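Local coordinates for protein coronin (Toxoplasma gondii, PDB 4OZU) that probably binds actin filaments, as coronins do, the part present here being the N-terminal WD40 beta-propeller domain of a longer protein, at residues K179-G184 and C221-G226; M328-G333 and S348-R353. All blocks are in the same frame, centred on the assembly; numbering follows the deposited sequence.

Contact 1 (K179-G184 and C221-G226)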
ATOM      1  N   LYS A 179      -3.923  -3.559   7.016  1.00 21.21           N
ATOM      2  CA  LYS A 179      -4.367  -2.420   6.222  1.00 21.75           C
ATOM      3  C   LYS A 179      -5.516  -1.692   6.913  1.00 19.04           C
ATOM      4  O   LYS A 179      -6.339  -2.312   7.576  1.00 16.55           O
ATOM      5  CB  LYS A 179      -4.817  -2.871   4.826  1.00 19.09           C
ATOM      6  CG  LYS A 179      -3.723  -3.454   3.952  1.00 22.82           C
ATOM      7  CD  LYS A 179      -2.838  -2.367   3.366  1.00 36.12           C
ATOM      8  CE  LYS A 179      -1.666  -2.966   2.609  1.00 49.76           C
ATOM      9  NZ  LYS A 179      -0.754  -1.917   2.081  1.00 64.32           N
ATOM     10  N   TRP A 180      -5.557  -0.375   6.742  1.00 20.08           N
ATOM     11  CA  TRP A 180      -6.619   0.465   7.291  1.00 16.23           C
ATOM     12  C   TRP A 180      -7.823   0.621   6.355  1.00 21.24           C
ATOM     13  O   TRP A 180      -7.669   0.789   5.140  1.00 19.36           O
ATOM     14  CB  TRP A 180      -6.107   1.874   7.566  1.00 18.00           C
ATOM     15  CG  TRP A 180      -5.173   2.058   8.688  1.00 21.19           C
ATOM     16  CD1 TRP A 180      -3.811   2.159   8.624  1.00 22.23           C
ATOM     17  CD2 TRP A 180      -5.528   2.239  10.054  1.00 18.99           C
ATOM     18  NE1 TRP A 180      -3.297   2.372   9.881  1.00 19.70           N
ATOM     19  CE2 TRP A 180      -4.335   2.426  10.777  1.00 21.11           C
ATOM     20  CE3 TRP A 180      -6.743   2.249  10.742  1.00 18.79           C
ATOM     21  CZ2 TRP A 180      -4.328   2.625  12.153  1.00 18.91           C
ATOM     22  CZ3 TRP A 180      -6.732   2.443  12.101  1.00 17.91           C
ATOM     23  CH2 TRP A 180      -5.533   2.632  12.796  1.00 18.92           C
ATOM     24  N   SER A 181      -9.014   0.623   6.942  1.00 18.47           N
ATOM     25  CA  SER A 181     -10.216   1.079   6.249  1.00 17.53           C
ATOM     26  C   SER A 181     -10.065   2.526   5.799  1.00 16.34           C
ATOM     27  O   SER A 181      -9.444   3.328   6.484  1.00 18.82           O
ATOM     28  CB  SER A 181     -11.429   0.954   7.172  1.00 17.43           C
ATOM     29  OG  SER A 181     -12.556   1.618   6.626  1.00 28.45           O
ATOM     30  N   TRP A 182     -10.661   2.875   4.660  1.00 17.14           N
ATOM     31  CA  TRP A 182     -10.662   4.263   4.221  1.00 18.91           C
ATOM     32  C   TRP A 182     -11.495   5.163   5.130  1.00 18.78           C
ATOM     33  O   TRP A 182     -11.394   6.388   5.068  1.00 22.66           O
ATOM     34  CB  TRP A 182     -11.153   4.350   2.780  1.00 24.28           C
ATOM     35  CG  TRP A 182     -10.091   3.901   1.853  1.00 21.45           C
ATOM     36  CD1 TRP A 182      -9.939   2.655   1.321  1.00 21.02           C
ATOM     37  CD2 TRP A 182      -8.985   4.680   1.379  1.00 22.31           C
ATOM     38  NE1 TRP A 182      -8.811   2.613   0.535  1.00 21.10           N
ATOM     39  CE2 TRP A 182      -8.208   3.843   0.557  1.00 21.79           C
ATOM     40  CE3 TRP A 182      -8.576   6.004   1.574  1.00 21.35           C
ATOM     41  CZ2 TRP A 182      -7.055   4.290  -0.084  1.00 27.11           C
ATOM     42  CZ3 TRP A 182      -7.425   6.444   0.938  1.00 22.08           C
ATOM     43  CH2 TRP A 182      -6.680   5.589   0.125  1.00 26.88           C
ATOM     44  N   LYS A 183     -12.306   4.550   5.984  1.00 19.79           N
ATOM     45  CA  LYS A 183     -13.038   5.277   7.013  1.00 18.94           C
ATOM     46  C   LYS A 183     -12.113   5.658   8.169  1.00 18.59           C
ATOM     47  O   LYS A 183     -12.413   6.561   8.944  1.00 19.43           O
ATOM     48  CB  LYS A 183     -14.193   4.415   7.520  1.00 20.30           C
ATOM     49  CG  LYS A 183     -15.097   5.078   8.536  1.00 23.44           C
ATOM     50  CD  LYS A 183     -16.360   4.251   8.745  1.00 25.56           C
ATOM     51  CE  LYS A 183     -17.225   4.806   9.870  1.00 45.78           C
ATOM     52  NZ  LYS A 183     -18.469   4.008  10.049  1.00 47.00           N
ATOM     53  N   GLY A 184     -10.999   4.942   8.285  1.00 18.65           N
ATOM     54  CA  GLY A 184     -10.002   5.221   9.301  1.00 20.37           C
ATOM     55  C   GLY A 184     -10.303   4.646  10.676  1.00 20.21           C
ATOM     56  O   GLY A 184      -9.587   4.932  11.638  1.00 19.41           O
ATOM     57  N   CYS A 221      -4.516  -8.955   2.519  1.00 20.06           N
ATOM     58  CA  CYS A 221      -5.768  -8.221   2.444  1.00 16.67           C
ATOM     59  C   CYS A 221      -5.564  -6.747   2.145  1.00 15.46           C
ATOM     60  O   CYS A 221      -4.464  -6.216   2.242  1.00 19.34           O
ATOM     61  CB  CYS A 221      -6.564  -8.363   3.744  1.00 18.02           C
ATOM     62  SG  CYS A 221      -5.937  -7.369   5.141  1.00 24.10           S
ATOM     63  N   THR A 222      -6.654  -6.115   1.734  1.00 16.54           N
ATOM     64  CA  THR A 222      -6.753  -4.670   1.712  1.00 16.30           C
ATOM     65  C   THR A 222      -8.237  -4.314   1.793  1.00 24.48           C
ATOM     66  O   THR A 222      -9.095  -5.157   1.535  1.00 22.04           O
ATOM     67  CB  THR A 222      -6.111  -4.067   0.459  1.00 23.25           C
ATOM     68  OG1 THR A 222      -5.931  -2.657   0.645  1.00 24.12           O
ATOM     69  CG2 THR A 222      -6.963  -4.328  -0.765  1.00 19.16           C
ATOM     70  N   TRP A 223      -8.540  -3.074   2.153  1.00 19.46           N
ATOM     71  CA  TRP A 223      -9.922  -2.634   2.224  1.00 18.86           C
ATOM     72  C   TRP A 223     -10.405  -2.191   0.854  1.00 17.76           C
ATOM     73  O   TRP A 223      -9.622  -1.681   0.056  1.00 22.16           O
ATOM     74  CB  TRP A 223     -10.069  -1.496   3.227  1.00 17.72           C
ATOM     75  CG  TRP A 223      -9.958  -1.958   4.624  1.00 17.56           C
ATOM     76  CD1 TRP A 223      -8.812  -2.207   5.309  1.00 19.83           C
ATOM     77  CD2 TRP A 223     -11.039  -2.232   5.524  1.00 15.83           C
ATOM     78  NE1 TRP A 223      -9.105  -2.620   6.590  1.00 18.51           N
ATOM     79  CE2 TRP A 223     -10.467  -2.646   6.745  1.00 16.97           C
ATOM     80  CE3 TRP A 223     -12.431  -2.165   5.421  1.00 17.57           C
ATOM     81  CZ2 TRP A 223     -11.236  -2.989   7.851  1.00 22.13           C
ATOM     82  CZ3 TRP A 223     -13.194  -2.511   6.526  1.00 18.69           C
ATOM     83  CH2 TRP A 223     -12.593  -2.918   7.722  1.00 21.95           C
ATOM     84  N   ILE A 224     -11.691  -2.404   0.591  1.00 17.67           N
ATOM     85  CA  ILE A 224     -12.304  -1.957  -0.645  1.00 19.62           C
ATOM     86  C   ILE A 224     -13.592  -1.200  -0.318  1.00 18.05           C
ATOM     87  O   ILE A 224     -14.652  -1.472  -0.874  1.00 19.98           O
ATOM     88  CB  ILE A 224     -12.563  -3.144  -1.612  1.00 19.22           C
ATOM     89  CG1 ILE A 224     -13.335  -4.265  -0.904  1.00 21.80           C
ATOM     90  CG2 ILE A 224     -11.237  -3.660  -2.162  1.00 18.61           C
ATOM     91  CD1 ILE A 224     -13.699  -5.437  -1.798  1.00 23.49           C
ATOM     92  N   ASP A 225     -13.476  -0.252   0.616  1.00 20.08           N
ATOM     93  CA  ASP A 225     -14.520   0.737   0.857  1.00 20.07           C
ATOM     94  C   ASP A 225     -14.112   2.028   0.125  1.00 23.11           C
ATOM     95  O   ASP A 225     -13.735   1.968  -1.045  1.00 21.77           O
ATOM     96  CB  ASP A 225     -14.775   0.937   2.371  1.00 19.94           C
ATOM     97  CG  ASP A 225     -13.507   1.238   3.191  1.00 22.08           C
ATOM     98  OD1 ASP A 225     -12.367   1.003   2.744  1.00 18.88           O
ATOM     99  OD2 ASP A 225     -13.671   1.697   4.342  1.00 26.51           O
ATOM    100  N   GLY A 226     -14.186   3.186   0.770  1.00 20.37           N
ATOM    101  CA  GLY A 226     -13.897   4.422   0.069  1.00 21.74           C
ATOM    102  C   GLY A 226     -14.952   4.769  -0.972  1.00 16.69           C
ATOM    103  O   GLY A 226     -16.080   4.263  -0.939  1.00 19.28           O
TER
HETATM  104  O   HOH W   1      -6.729  -0.501   2.873  0.94 20.45           O
HETATM  105  O   HOH W   2      -7.528   0.019   0.231  1.00 19.56           O
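Two hydrogen bonds hold S181 OG: it donates to D225 OD2 at 2.5 Å and accepts from K183 N, closing an ST turn. This is a junction between consecutive blades of a WD40 beta-propeller, where the chain leaving strand 175-180 meets the chain leaving strand 220-223, each the first strand of its four-stranded blade. The hydroxyl lies anti to the backbone N (chi1 169°), which carries it to the carboxylate. D225 OD2 receives it on its syn lone pair, while OD1 uses its own syn side for W182 N at 3.2 Å, a nearly straight bond (168°). A weak second bond from W182 N to OD2 brings the carboxylate to three hydrogen bonds from two donors, consistent with a stabilised negative charge. OD1 also lies in the plane of the W182 indole, at its edge, 3.3 Å from CD1.

Beside this polar group, S181 CB sits over the W223 six-membered ring, 3.6 Å from its centroid and only 11° off the normal, a CH-pi contact. The same indole's edge is used too: W223 NE1 donates to K179 O from above that carbonyl plane. K179 turns its amino group away to a salt bridge with E137 of the preceding blade. Two waters bridge the segments: one donates to W180 O and accepts from W223 N; the other accepts from W182 NE1 and donates to W223 O at 2.7 Å.

Contact 2 (M328-G333 and S348-R353)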
ATOM      1  N   MET A 328      -3.471  14.417 -18.126  1.00 25.31           N
ATOM      2  CA  MET A 328      -3.571  14.690 -19.556  1.00 26.99           C
ATOM      3  C   MET A 328      -3.303  13.445 -20.402  1.00 33.56           C
ATOM      4  O   MET A 328      -3.584  13.435 -21.599  1.00 33.29           O
ATOM      5  CB  MET A 328      -2.611  15.815 -19.946  1.00 31.15           C
ATOM      6  CG  MET A 328      -3.047  17.177 -19.432  1.00 37.74           C
ATOM      7  SD  MET A 328      -4.741  17.600 -19.901  1.00 39.96           S
ATOM      8  CE  MET A 328      -4.620  17.593 -21.688  1.00 38.34           C
ATOM      9  N   ARG A 329      -2.781  12.395 -19.778  1.00 29.23           N
ATOM     10  CA  ARG A 329      -2.531  11.135 -20.474  1.00 27.87           C
ATOM     11  C   ARG A 329      -3.603  10.094 -20.176  1.00 27.57           C
ATOM     12  O   ARG A 329      -3.504   8.950 -20.618  1.00 28.48           O
ATOM     13  CB  ARG A 329      -1.154  10.588 -20.092  1.00 26.49           C
ATOM     14  CG  ARG A 329      -0.005  11.426 -20.630  1.00 33.77           C
ATOM     15  CD  ARG A 329       1.291  10.640 -20.645  1.00 61.07           C
ATOM     16  NE  ARG A 329       1.684  10.223 -19.302  1.00 84.69           N
ATOM     17  CZ  ARG A 329       1.997   8.979 -18.944  1.00 74.81           C
ATOM     18  NH1 ARG A 329       1.979   7.978 -19.820  1.00 45.99           N
ATOM     19  NH2 ARG A 329       2.336   8.737 -17.686  1.00 49.20           N
ATOM     20  N   ALA A 330      -4.625  10.499 -19.425  1.00 23.90           N
ATOM     21  CA  ALA A 330      -5.678   9.591 -18.974  1.00 23.22           C
ATOM     22  C   ALA A 330      -5.063   8.460 -18.162  1.00 23.18           C
ATOM     23  O   ALA A 330      -5.567   7.333 -18.150  1.00 24.10           O
ATOM     24  CB  ALA A 330      -6.477   9.040 -20.150  1.00 25.74           C
ATOM     25  N   GLU A 331      -3.965   8.770 -17.480  1.00 28.23           N
ATOM     26  CA  GLU A 331      -3.354   7.832 -16.546  1.00 22.21           C
ATOM     27  C   GLU A 331      -4.158   7.815 -15.254  1.00 21.61           C
ATOM     28  O   GLU A 331      -4.342   8.865 -14.645  1.00 24.79           O
ATOM     29  CB  GLU A 331      -1.904   8.231 -16.256  1.00 20.67           C
ATOM     30  CG  GLU A 331      -1.170   7.279 -15.321  1.00 25.35           C
ATOM     31  CD  GLU A 331       0.216   7.776 -14.961  1.00 29.10           C
ATOM     32  OE1 GLU A 331       0.328   8.915 -14.443  1.00 25.05           O
ATOM     33  OE2 GLU A 331       1.193   7.028 -15.193  1.00 26.33           O
ATOM     34  N   ILE A 332      -4.626   6.643 -14.821  1.00 24.68           N
ATOM     35  CA  ILE A 332      -5.372   6.570 -13.563  1.00 23.99           C
ATOM     36  C   ILE A 332      -4.552   5.931 -12.440  1.00 22.99           C
ATOM     37  O   ILE A 332      -4.842   6.128 -11.261  1.00 23.00           O
ATOM     38  CB  ILE A 332      -6.705   5.808 -13.727  1.00 31.26           C
ATOM     39  CG1 ILE A 332      -6.481   4.330 -14.022  1.00 47.46           C
ATOM     40  CG2 ILE A 332      -7.553   6.458 -14.825  1.00 32.24           C
ATOM     41  CD1 ILE A 332      -7.739   3.509 -13.887  1.00 71.60           C
ATOM     42  N   GLY A 333      -3.531   5.168 -12.809  1.00 20.10           N
ATOM     43  CA  GLY A 333      -2.623   4.592 -11.833  1.00 21.82           C
ATOM     44  C   GLY A 333      -1.257   4.361 -12.438  1.00 23.49           C
ATOM     45  O   GLY A 333      -1.106   4.340 -13.669  1.00 22.07           O
ATOM     46  N   SER A 348       2.343   2.671 -16.625  1.00 26.05           N
ATOM     47  CA  SER A 348       1.119   3.461 -16.563  1.00 25.19           C
ATOM     48  C   SER A 348      -0.089   2.579 -16.853  1.00 23.37           C
ATOM     49  O   SER A 348      -0.018   1.670 -17.678  1.00 24.84           O
ATOM     50  CB  SER A 348       1.163   4.624 -17.569  1.00 24.24           C
ATOM     51  OG  SER A 348       2.065   5.638 -17.161  1.00 26.16           O
ATOM     52  N   PHE A 349      -1.193   2.856 -16.171  1.00 21.15           N
ATOM     53  CA  PHE A 349      -2.473   2.239 -16.490  1.00 24.73           C
ATOM     54  C   PHE A 349      -3.397   3.334 -17.000  1.00 24.88           C
ATOM     55  O   PHE A 349      -3.758   4.263 -16.270  1.00 25.70           O
ATOM     56  CB  PHE A 349      -3.034   1.511 -15.273  1.00 22.87           C
ATOM     57  CG  PHE A 349      -2.093   0.470 -14.745  1.00 24.67           C
ATOM     58  CD1 PHE A 349      -2.076  -0.803 -15.289  1.00 28.03           C
ATOM     59  CD2 PHE A 349      -1.181   0.782 -13.755  1.00 25.53           C
ATOM     60  CE1 PHE A 349      -1.187  -1.759 -14.826  1.00 29.79           C
ATOM     61  CE2 PHE A 349      -0.291  -0.169 -13.286  1.00 28.13           C
ATOM     62  CZ  PHE A 349      -0.294  -1.437 -13.826  1.00 23.71           C
ATOM     63  N   ILE A 350      -3.738   3.205 -18.275  1.00 24.34           N
ATOM     64  CA  ILE A 350      -4.345   4.271 -19.061  1.00 24.51           C
ATOM     65  C   ILE A 350      -5.671   3.829 -19.646  1.00 23.19           C
ATOM     66  O   ILE A 350      -5.784   2.735 -20.192  1.00 26.34           O
ATOM     67  CB  ILE A 350      -3.396   4.705 -20.200  1.00 27.23           C
ATOM     68  CG1 ILE A 350      -2.142   5.348 -19.612  1.00 25.91           C
ATOM     69  CG2 ILE A 350      -4.069   5.690 -21.134  1.00 27.80           C
ATOM     70  CD1 ILE A 350      -0.973   5.368 -20.541  1.00 28.10           C
ATOM     71  N   VAL A 351      -6.683   4.677 -19.521  1.00 29.96           N
ATOM     72  CA  VAL A 351      -7.947   4.448 -20.210  1.00 29.90           C
ATOM     73  C   VAL A 351      -7.819   4.919 -21.652  1.00 31.00           C
ATOM     74  O   VAL A 351      -7.524   6.089 -21.885  1.00 30.60           O
ATOM     75  CB  VAL A 351      -9.107   5.192 -19.535  1.00 28.04           C
ATOM     76  CG1 VAL A 351     -10.414   4.943 -20.285  1.00 31.37           C
ATOM     77  CG2 VAL A 351      -9.229   4.773 -18.078  1.00 28.87           C
ATOM     78  N   PRO A 352      -8.041   4.018 -22.628  1.00 32.61           N
ATOM     79  CA  PRO A 352      -7.928   4.454 -24.021  1.00 34.78           C
ATOM     80  C   PRO A 352      -9.074   5.372 -24.406  1.00 32.76           C
ATOM     81  O   PRO A 352     -10.237   5.032 -24.198  1.00 38.98           O
ATOM     82  CB  PRO A 352      -7.979   3.143 -24.812  1.00 35.96           C
ATOM     83  CG  PRO A 352      -8.733   2.209 -23.940  1.00 35.67           C
ATOM     84  CD  PRO A 352      -8.397   2.591 -22.526  1.00 34.46           C
ATOM     85  N   ARG A 353      -8.732   6.528 -24.961  1.00 39.56           N
ATOM     86  CA  ARG A 353      -9.718   7.496 -25.401  1.00 38.05           C
ATOM     87  C   ARG A 353      -9.296   8.045 -26.752  1.00 52.06           C
ATOM     88  O   ARG A 353      -8.104   8.127 -27.048  1.00 48.03           O
ATOM     89  CB  ARG A 353      -9.872   8.617 -24.373  1.00 45.54           C
ATOM     90  CG  ARG A 353     -10.585   8.187 -23.094  1.00 41.47           C
ATOM     91  CD  ARG A 353     -12.078   7.986 -23.326  1.00 35.43           C
ATOM     92  NE  ARG A 353     -12.760   7.408 -22.168  1.00 44.83           N
ATOM     93  CZ  ARG A 353     -13.213   8.100 -21.127  1.00 59.03           C
ATOM     94  NH1 ARG A 353     -13.060   9.418 -21.062  1.00 27.92           N
ATOM     95  NH2 ARG A 353     -13.821   7.467 -20.134  1.00 37.21           N
TER
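Strands 331-339 and 343-350 form an antiparallel hairpin kinked by a classic beta bulge, in which I332 and G333 both face F349; the axes of the short segments 331-333 and 348-350 approach to 4.9 Å, their directions 122° apart. The evidence is in the bonds: I332 N points almost along the C=O axis of F349, 2.9 Å from its O, while F349 N returns to G333 O at 2.9 Å. The pairing runs past the non-hydrogen-bonded pair E331-I350 to a further bond from V351 N to A330 O, 3.2 Å long and in the carbonyl plane.

On the face carrying E331, an extended side chain (chi1 -178°) takes OE2 to S348 OG, 2.6 Å away; the hydroxyl donates from above the carboxylate plane. R329, bent at chi3 (-61°), brings NH2 to 3.2 Å from the same OE2 as a salt bridge. R334 also pairs with OE2 and D326 with R329 NE, so charges alternate through this cluster. I350 CG2 packs against A330 CB at 4.2 Å. The bulge residue I332 meets V351, CG2 to CG2, at 4.0 Å.

The hairpin supplies the middle strands of the blade that closes the propeller ring. N-terminal strand 16-25 pairs with 343-350 on its other edge, W20 donating to S348 OG, while the F349 ring meets Y283 and Y294 on strands 281-286 and 291-298 of the preceding blade.

The two contacts lie at different distances from the centre of one seven-bladed propeller. Contact 1 is centred 11 Å from the chain centre and joins two successive blades at their first strands; contact 2, centred 20 Å out, is internal to the closing blade, which combines N-terminal and C-terminal segments. Their centres are 24 Å apart and their nearest atoms about 12 Å, so neither touches the other. The blade beginning with strand 271-275 has neighbours in both: W182 of contact 1 touches E277 in one of its loops, and F349 of contact 2 meets its tyrosines. Along the chain, contact 1 closes before contact 2 opens.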